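Side-chain contacts in S-layer domain-containing protein (Ruminiclostridium thermocellum ATCC 27405, PDB 4QVS), which is of unknown function but carries a concanavalin A-like lectin/glucanase domain, consistent with a carbohydrate-binding role at the bacterial cell surface: residues Val77-Ile82 / Leu102-Asp107; Ala140-Gly145 / Thr149-Gly154; Gly177-Ser182 / Gly199-Phe204. One frame throughout, in Å; residues are numbered along the deposited sequence.

The three contacts illustrate how one beta-rich chain uses different chemistry at different places. Interaction 1 is partly buried: the loops that follow strands 71-79 and 99-104 meet, together with the last residues of those strands, through a leucine-alanine touch and an isoleucine methyl laid on loop backbone. Interaction 2, buried, joins adjacent strands of a hairpin and is the one built on backbone hydrogen bonds. Interaction 3, also buried, packs isoleucine and phenylalanine side chains, while Asp-202 beside them binds a sodium ion directly and Asp-203 reaches it through a water. No segment is shared. Centres of interactions 2 and 3 lie about 17 Å apart, interaction 1 further off, and the second subunit touches all three.

Interaction 1 of 3, residues Val77-Ile82 / Leu102-Asp107; sequences VRLDTI and LTAESD
Ala-104, the last residue of its strand, directs its methyl group at Leu-79, the last residue of strand 71-79. Contact there is light: Ala-104 CB and Leu-79 CD2 are 4.5 Å apart, a loose approach, yet both residues are buried, and Leu-79 also packs on Gln-85 and on Leu-197 of the second subunit. The side chain of Glu-105 sets out away from the partner segment and folds back along its own. Its OE2 accepts a hydrogen bond from Thr-103 OG1 at 2.8 Å, the hydroxyl coming from above the carboxylate, 40° out of its plane. The same oxygen has a weak bond to Tyr-192 OH of the second subunit. In the concanavalin A-like fold that the sequence suggests, a sandwich of antiparallel sheets, this is where two strands end and loops take over, and Val-77 and Arg-78 continue the sheet into the other chain by antiparallel pairing. With Ser-106 the segment comes up against Ile-82, whose CG2 lies 3.8 Å from Ser-106 O. That methyl is held anti to the backbone N of Ile-82 (chi1 -57° for CG1), which carries it against the main chain of the facing loop. At Asp-107 the same CG2 makes its nearest approach, 3.6 Å from Asp-107 C, while the side chain of Asp-107 starts out away from Ile-82's segment, with Lys-109 as a distant, weak ionic partner.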
loop_
_atom_site.group_PDB
_atom_site.type_symbol
_atom_site.label_atom_id
_atom_site.label_comp_id
_atom_site.label_asym_id
_atom_site.label_seq_id
_atom_site.Cartn_x
_atom_site.Cartn_y
_atom_site.Cartn_z
ATOM N N VAL A 77 -4.472 10.859 11.310
ATOM C CA VAL A 77 -3.195 10.635 11.918
ATOM C C VAL A 77 -1.988 11.098 11.105
ATOM O O VAL A 77 -2.012 11.014 9.888
ATOM C CB VAL A 77 -3.011 9.132 12.233
ATOM C CG1 VAL A 77 -3.383 8.245 11.056
ATOM C CG2 VAL A 77 -1.590 8.858 12.692
ATOM N N ARG A 78 -0.951 11.601 11.790
ATOM C CA ARG A 78 0.336 11.933 11.165
ATOM C C ARG A 78 1.418 11.092 11.857
ATOM O O ARG A 78 1.857 11.408 12.962
ATOM C CB ARG A 78 0.692 13.416 11.262
ATOM C CG ARG A 78 1.890 13.802 10.381
ATOM C CD ARG A 78 2.207 15.299 10.413
ATOM N NE ARG A 78 2.698 15.734 11.721
ATOM C CZ ARG A 78 3.972 15.742 12.112
ATOM N NH1 ARG A 78 4.932 15.325 11.301
ATOM N NH2 ARG A 78 4.293 16.142 13.343
ATOM N N LEU A 79 1.851 10.031 11.185
ATOM C CA LEU A 79 2.835 9.104 11.716
ATOM C C LEU A 79 4.278 9.576 11.585
ATOM O O LEU A 79 4.823 9.637 10.472
ATOM C CB LEU A 79 2.652 7.784 11.009
ATOM C CG LEU A 79 3.417 6.641 11.622
ATOM C CD1 LEU A 79 2.838 6.401 13.034
ATOM C CD2 LEU A 79 3.315 5.398 10.757
ATOM N N ASP A 80 4.905 9.887 12.725
ATOM C CA ASP A 80 6.271 10.428 12.737
ATOM C C ASP A 80 7.386 9.406 12.849
ATOM O O ASP A 80 8.543 9.760 12.702
ATOM C CB ASP A 80 6.398 11.487 13.813
ATOM C CG ASP A 80 5.503 12.658 13.556
ATOM O OD1 ASP A 80 5.052 12.822 12.393
ATOM O OD2 ASP A 80 5.254 13.406 14.508
ATOM N N THR A 81 7.038 8.148 13.098
ATOM C CA THR A 81 8.024 7.068 13.080
ATOM C C THR A 81 7.378 5.815 12.526
ATOM O O THR A 81 6.341 5.345 13.034
ATOM C CB THR A 81 8.611 6.708 14.463
ATOM O OG1 THR A 81 9.245 7.845 15.043
ATOM C CG2 THR A 81 9.670 5.601 14.320
ATOM N N ILE A 82 8.012 5.285 11.489
ATOM C CA ILE A 82 7.622 4.040 10.853
ATOM C C ILE A 82 8.143 2.884 11.692
ATOM O O ILE A 82 9.348 2.757 11.885
ATOM C CB ILE A 82 8.267 3.902 9.439
ATOM C CG1 ILE A 82 7.897 5.102 8.549
ATOM C CG2 ILE A 82 7.873 2.568 8.809
ATOM C CD1 ILE A 82 6.408 5.343 8.405
ATOM N N LEU A 102 -5.727 -1.480 16.641
ATOM C CA LEU A 102 -5.267 -1.064 15.294
ATOM C C LEU A 102 -3.821 -0.737 15.510
ATOM O O LEU A 102 -3.490 -0.040 16.466
ATOM C CB LEU A 102 -5.997 0.157 14.744
ATOM C CG LEU A 102 -5.518 0.646 13.349
ATOM C CD1 LEU A 102 -5.968 -0.278 12.251
ATOM C CD2 LEU A 102 -6.062 2.027 13.079
ATOM N N THR A 103 -2.948 -1.265 14.647
ATOM C CA THR A 103 -1.555 -1.030 14.787
ATOM C C THR A 103 -0.890 -0.554 13.472
ATOM O O THR A 103 -1.358 -0.852 12.362
ATOM C CB THR A 103 -0.872 -2.310 15.208
ATOM O OG1 THR A 103 -1.184 -3.319 14.265
ATOM C CG2 THR A 103 -1.392 -2.802 16.617
ATOM N N ALA A 104 0.173 0.213 13.665
ATOM C CA ALA A 104 1.101 0.587 12.629
ATOM C C ALA A 104 2.070 -0.588 12.541
ATOM O O ALA A 104 2.410 -1.205 13.571
ATOM C CB ALA A 104 1.832 1.855 13.022
ATOM N N GLU A 105 2.477 -0.932 11.320
ATOM C CA GLU A 105 3.361 -2.072 11.097
ATOM C C GLU A 105 4.814 -1.701 10.756
ATOM O O GLU A 105 5.170 -0.513 10.681
ATOM C CB GLU A 105 2.725 -2.978 10.036
ATOM C CG GLU A 105 1.341 -3.472 10.456
ATOM C CD GLU A 105 1.405 -4.361 11.687
ATOM O OE1 GLU A 105 1.744 -5.549 11.536
ATOM O OE2 GLU A 105 1.079 -3.885 12.795
ATOM N N SER A 106 5.665 -2.715 10.588
ATOM C CA SER A 106 7.099 -2.494 10.287
ATOM C C SER A 106 7.401 -1.577 9.127
ATOM O O SER A 106 8.525 -1.122 9.001
ATOM C CB SER A 106 7.808 -3.814 9.972
ATOM O OG SER A 106 7.879 -4.629 11.120
ATOM N N ASP A 107 6.420 -1.271 8.296
ATOM C CA ASP A 107 6.710 -0.532 7.080
ATOM C C ASP A 107 5.749 0.566 6.646
ATOM O O ASP A 107 5.870 1.082 5.528
ATOM C CB ASP A 107 6.831 -1.573 5.974
ATOM C CG ASP A 107 5.815 -2.704 6.132
ATOM O OD1 ASP A 107 5.255 -2.926 7.261
ATOM O OD2 ASP A 107 5.596 -3.386 5.115
#

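Interaction 2 of 3, residues Ala140-Gly145 / Thr149-Gly154; sequences AVTLSG and TLYING
The ring of Tyr-151 is the one aromatic group here, and two oxygens of the neighbouring strand lie at its edge. Ala-140 O and Thr-142 OG1 are both in the ring plane, with Thr-142 OG1 3.8 Å from Tyr-151 CE1. Thr-142 CG2 comes in obliquely, 3.7 Å from the same CE1, so that the threonine side chain crosses the tyrosine at about a right angle. The tyrosine reaches it because CG stands anti to its own carbonyl carbon (chi1 -65°), and Ala-213 and Ile-216 of helix 213-219 pack against its side chain as well. On the same sheet face, Ala-140 CB sits 4.1 Å from Tyr-151 CB, and Thr-142 and Thr-149 lie side by side, Thr-142 OG1 being 3.4 Å from Thr-149 CB. The opposite face carries Val-141 and Leu-150, which run alongside each other and touch through Val-141 CG2 and Leu-150 CD2 at 4.0 Å. Between the two faces, Ala-140 with Tyr-151 and Thr-142 with Thr-149 form hydrogen-bonded pairs, each joined by two reciprocal N-H to O=C bonds; that from Tyr-151 N to Ala-140 O measures 2.8 Å. Val-141 and Leu-150 make the non-hydrogen-bonded pair between them, where Val-141 CA lies 3.2 Å from Thr-149 O, a CA-H...O contact. Strand 155-160 borders 147-152 on its other side, whereas Ala-140 to Leu-143 also pair with an antiparallel strand of the second subunit. The N-to-C directions of segments 140-144 and 149-152 make 158°, 22° short of exactly antiparallel: a twisted beta hairpin, built into a sheet that continues across the dimer interface.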
loop_
_atom_site.group_PDB
_atom_site.type_symbol
_atom_site.label_atom_id
_atom_site.label_comp_id
_atom_site.label_asym_id
_atom_site.label_seq_id
_atom_site.Cartn_x
_atom_site.Cartn_y
_atom_site.Cartn_z
ATOM N N ALA A 140 4.769 -8.022 -10.332
ATOM C CA ALA A 140 4.181 -8.742 -11.458
ATOM C C ALA A 140 2.837 -8.146 -11.829
ATOM O O ALA A 140 2.158 -7.568 -10.981
ATOM C CB ALA A 140 4.030 -10.217 -11.138
ATOM N N VAL A 141 2.532 -8.195 -13.130
ATOM C CA VAL A 141 1.253 -7.832 -13.667
ATOM C C VAL A 141 0.783 -9.072 -14.398
ATOM O O VAL A 141 1.577 -9.672 -15.121
ATOM C CB VAL A 141 1.379 -6.756 -14.751
ATOM C CG1 VAL A 141 -0.017 -6.318 -15.182
ATOM C CG2 VAL A 141 2.200 -5.586 -14.242
ATOM N N THR A 142 -0.490 -9.426 -14.266
ATOM C CA THR A 142 -1.099 -10.571 -14.977
ATOM C C THR A 142 -2.396 -10.111 -15.651
ATOM O O THR A 142 -3.165 -9.323 -15.063
ATOM C CB THR A 142 -1.479 -11.772 -14.041
ATOM O OG1 THR A 142 -2.521 -11.381 -13.137
ATOM C CG2 THR A 142 -0.316 -12.213 -13.243
ATOM N N LEU A 143 -2.635 -10.559 -16.888
ATOM C CA LEU A 143 -3.901 -10.269 -17.586
ATOM C C LEU A 143 -4.539 -11.613 -17.906
ATOM O O LEU A 143 -3.916 -12.467 -18.540
ATOM C CB LEU A 143 -3.708 -9.443 -18.862
ATOM C CG LEU A 143 -5.003 -9.053 -19.612
ATOM C CD1 LEU A 143 -5.784 -7.981 -18.862
ATOM C CD2 LEU A 143 -4.724 -8.577 -21.038
ATOM N N SER A 144 -5.762 -11.803 -17.423
ATOM C CA SER A 144 -6.517 -13.035 -17.627
ATOM C C SER A 144 -7.922 -12.668 -18.040
ATOM O O SER A 144 -8.771 -12.370 -17.194
ATOM C CB SER A 144 -6.560 -13.847 -16.343
ATOM O OG SER A 144 -7.575 -14.819 -16.419
ATOM N N GLY A 145 -8.179 -12.718 -19.340
ATOM C CA GLY A 145 -9.474 -12.322 -19.845
ATOM C C GLY A 145 -9.562 -10.860 -19.503
ATOM O O GLY A 145 -8.577 -10.154 -19.645
ATOM N N THR A 149 -4.204 -8.028 -12.832
ATOM C CA THR A 149 -3.798 -8.011 -11.418
ATOM C C THR A 149 -2.357 -7.562 -11.160
ATOM O O THR A 149 -1.422 -7.966 -11.854
ATOM C CB THR A 149 -4.007 -9.411 -10.807
ATOM O OG1 THR A 149 -5.361 -9.812 -11.027
ATOM C CG2 THR A 149 -3.711 -9.421 -9.300
ATOM N N LEU A 150 -2.192 -6.710 -10.158
ATOM C CA LEU A 150 -0.887 -6.260 -9.722
ATOM C C LEU A 150 -0.489 -7.027 -8.511
ATOM O O LEU A 150 -1.303 -7.204 -7.578
ATOM C CB LEU A 150 -0.916 -4.805 -9.301
ATOM C CG LEU A 150 -0.896 -3.789 -10.414
ATOM C CD1 LEU A 150 -1.153 -2.384 -9.876
ATOM C CD2 LEU A 150 0.448 -3.881 -11.116
ATOM N N TYR A 151 0.780 -7.412 -8.493
ATOM C CA TYR A 151 1.370 -8.115 -7.381
ATOM C C TYR A 151 2.694 -7.491 -6.955
ATOM O O TYR A 151 3.527 -7.130 -7.809
ATOM C CB TYR A 151 1.720 -9.546 -7.763
ATOM C CG TYR A 151 0.584 -10.452 -8.101
ATOM C CD1 TYR A 151 0.087 -10.544 -9.401
ATOM C CD2 TYR A 151 0.062 -11.293 -7.136
ATOM C CE1 TYR A 151 -0.941 -11.412 -9.709
ATOM C CE2 TYR A 151 -0.966 -12.146 -7.427
ATOM C CZ TYR A 151 -1.462 -12.212 -8.696
ATOM O OH TYR A 151 -2.461 -13.103 -8.917
ATOM N N ILE A 152 2.888 -7.394 -5.635
ATOM C CA ILE A 152 4.153 -6.973 -5.035
ATOM C C ILE A 152 4.551 -8.131 -4.125
ATOM O O ILE A 152 3.747 -8.580 -3.335
ATOM C CB ILE A 152 4.042 -5.693 -4.215
ATOM C CG1 ILE A 152 3.709 -4.515 -5.139
ATOM C CG2 ILE A 152 5.365 -5.442 -3.496
ATOM C CD1 ILE A 152 3.512 -3.197 -4.425
ATOM N N ASN A 153 5.768 -8.636 -4.270
ATOM C CA ASN A 153 6.198 -9.836 -3.543
ATOM C C ASN A 153 5.142 -10.933 -3.444
ATOM O O ASN A 153 4.970 -11.542 -2.394
ATOM C CB ASN A 153 6.717 -9.476 -2.157
ATOM C CG ASN A 153 7.965 -8.641 -2.222
ATOM O OD1 ASN A 153 8.902 -8.960 -2.957
ATOM N ND2 ASN A 153 7.992 -7.570 -1.452
ATOM N N GLY A 154 4.420 -11.168 -4.535
ATOM C CA GLY A 154 3.442 -12.265 -4.603
ATOM C C GLY A 154 2.105 -12.050 -3.927
ATOM O O GLY A 154 1.316 -12.994 -3.807
#

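Interaction 3 of 3, residues Gly177-Ser182 / Gly199-Phe204; sequences GYIGKS and GMIDDF. With NA (sodium ion), chain C.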
loop_
_atom_site.group_PDB
_atom_site.type_symbol
_atom_site.label_atom_id
_atom_site.label_comp_id
_atom_site.label_asym_id
_atom_site.label_seq_id
_atom_site.Cartn_x
_atom_site.Cartn_y
_atom_site.Cartn_z
ATOM N N GLY A 177 9.568 -2.122 -26.904
ATOM C CA GLY A 177 9.555 -2.303 -25.461
ATOM C C GLY A 177 10.764 -1.688 -24.815
ATOM O O GLY A 177 11.885 -1.825 -25.332
ATOM N N TYR A 178 10.516 -0.972 -23.713
ATOM C CA TYR A 178 11.565 -0.453 -22.857
ATOM C C TYR A 178 11.379 -0.876 -21.410
ATOM O O TYR A 178 10.279 -1.148 -20.969
ATOM C CB TYR A 178 11.506 1.052 -22.793
ATOM C CG TYR A 178 11.679 1.798 -24.086
ATOM C CD1 TYR A 178 12.738 1.522 -24.924
ATOM C CD2 TYR A 178 10.813 2.825 -24.416
ATOM C CE1 TYR A 178 12.941 2.236 -26.112
ATOM C CE2 TYR A 178 11.011 3.576 -25.586
ATOM C CZ TYR A 178 12.046 3.239 -26.436
ATOM O OH TYR A 178 12.218 3.933 -27.561
ATOM N N ILE A 179 12.473 -0.875 -20.681
ATOM C CA ILE A 179 12.419 -0.968 -19.244
ATOM C C ILE A 179 13.039 0.339 -18.825
ATOM O O ILE A 179 14.183 0.604 -19.157
ATOM C CB ILE A 179 13.267 -2.118 -18.654
ATOM C CG1 ILE A 179 12.722 -3.464 -19.085
ATOM C CG2 ILE A 179 13.263 -2.061 -17.142
ATOM C CD1 ILE A 179 13.580 -4.653 -18.676
ATOM N N GLY A 180 12.311 1.148 -18.061
ATOM C CA GLY A 180 12.885 2.371 -17.523
ATOM C C GLY A 180 12.754 3.658 -18.341
ATOM O O GLY A 180 13.246 4.709 -17.926
ATOM N N LYS A 181 12.072 3.563 -19.471
ATOM C CA LYS A 181 11.865 4.673 -20.362
ATOM C C LYS A 181 10.466 4.459 -20.871
ATOM O O LYS A 181 9.972 3.325 -20.917
ATOM C CB LYS A 181 12.881 4.602 -21.510
ATOM C CG LYS A 181 12.756 5.629 -22.643
ATOM C CD LYS A 181 13.866 5.398 -23.655
ATOM C CE LYS A 181 13.667 6.283 -24.902
ATOM N NZ LYS A 181 14.842 6.148 -25.770
ATOM N N SER A 182 9.803 5.567 -21.145
ATOM C CA SER A 182 8.545 5.554 -21.832
ATOM C C SER A 182 8.720 6.204 -23.237
ATOM O O SER A 182 9.550 7.085 -23.413
ATOM C CB SER A 182 7.552 6.410 -21.107
ATOM O OG SER A 182 6.368 6.521 -21.881
ATOM N N GLY A 199 16.917 3.103 -10.388
ATOM C CA GLY A 199 16.900 1.863 -9.632
ATOM C C GLY A 199 17.595 0.713 -10.299
ATOM O O GLY A 199 18.325 0.893 -11.289
HETATM N N MSE A 200 17.352 -0.478 -9.746
HETATM C CA MSE A 200 17.910 -1.707 -10.266
HETATM C C MSE A 200 16.797 -2.624 -10.678
HETATM O O MSE A 200 15.659 -2.497 -10.188
HETATM C CB MSE A 200 18.821 -2.351 -9.227
HETATM C CG MSE A 200 20.021 -1.485 -8.839
HETATM SE SE MSE A 200 21.102 -2.596 -7.618
HETATM C CE MSE A 200 22.842 -2.734 -8.464
ATOM N N ILE A 201 17.098 -3.535 -11.616
ATOM C CA ILE A 201 16.110 -4.484 -12.151
ATOM C C ILE A 201 16.780 -5.807 -12.382
ATOM O O ILE A 201 17.919 -5.832 -12.830
ATOM C CB ILE A 201 15.576 -4.042 -13.538
ATOM C CG1 ILE A 201 14.793 -2.733 -13.420
ATOM C CG2 ILE A 201 14.697 -5.143 -14.174
ATOM C CD1 ILE A 201 13.381 -2.860 -12.905
ATOM N N ASP A 202 16.067 -6.904 -12.141
ATOM C CA ASP A 202 16.661 -8.227 -12.370
ATOM C C ASP A 202 15.552 -9.189 -12.752
ATOM O O ASP A 202 14.394 -8.946 -12.476
ATOM C CB ASP A 202 17.412 -8.700 -11.109
ATOM C CG ASP A 202 18.606 -9.642 -11.407
ATOM O OD1 ASP A 202 18.676 -10.315 -12.465
ATOM O OD2 ASP A 202 19.510 -9.720 -10.541
ATOM N N ASP A 203 15.955 -10.299 -13.354
ATOM C CA ASP A 203 15.062 -11.378 -13.756
ATOM C C ASP A 203 13.795 -10.883 -14.373
ATOM O O ASP A 203 12.715 -11.185 -13.876
ATOM C CB ASP A 203 14.795 -12.347 -12.562
ATOM C CG ASP A 203 16.025 -13.100 -12.148
ATOM O OD1 ASP A 203 16.856 -13.434 -13.006
ATOM O OD2 ASP A 203 16.165 -13.398 -10.941
ATOM N N PHE A 204 13.915 -10.150 -15.508
ATOM C CA PHE A 204 12.740 -9.646 -16.170
ATOM C C PHE A 204 12.177 -10.801 -16.986
ATOM O O PHE A 204 12.856 -11.380 -17.834
ATOM C CB PHE A 204 13.077 -8.460 -17.049
ATOM C CG PHE A 204 11.888 -7.691 -17.488
ATOM C CD1 PHE A 204 11.218 -8.035 -18.637
ATOM C CD2 PHE A 204 11.459 -6.592 -16.764
ATOM C CE1 PHE A 204 10.125 -7.297 -19.058
ATOM C CE2 PHE A 204 10.382 -5.841 -17.180
ATOM C CZ PHE A 204 9.705 -6.198 -18.330
HETATM NA NA NA C . 20.612 -11.289 -12.412
HETATM O O HOH W 1 19.608 -13.043 -12.452
#
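Asp-202 OD1 has two partners. One is the sodium ion, a metal bond of 2.2 Å. The other is the backbone N-H of Asp-203: Asp-203 N lies 2.9 Å from Asp-202 OD1, on the anti side of the carboxylate. The second oxygen, Asp-202 OD2, sits 2.7 Å from the same ion, making the carboxylate a lopsided bidentate ligand, and also takes a hydrogen bond from Ser-48 OG of the second subunit. A water on the sodium ion donates to Asp-203 OD1. Met-10, Asp-12, Asn-45 and Asn-47 of the second subunit complete the coordination, so the metal joins the two chains. Asp-203 has a positive phi (42°), which interrupts the alternation of the strand: neither aspartate reaches segment 177-182, while Ile-201 and Phe-204 point toward it. There Ile-179 receives them. Its CD1 rests over one face of the Phe-204 ring, offset toward the rim and nearest CD2, 3.7 Å from the ring centroid and 21° off the normal, a CH-pi contact. The extended CG1-CD1 arm (chi2 174°) reaches the ring, and the other branch, Ile-179 CG2, packs 4.1 Å from Ile-201 CG1. Strands 176-179 and 200-207 thus face each other through side chains, with no backbone bonds between the two segments; each instead pairs antiparallel with a strand of the second subunit, whose Ile-73 also packs on Phe-204.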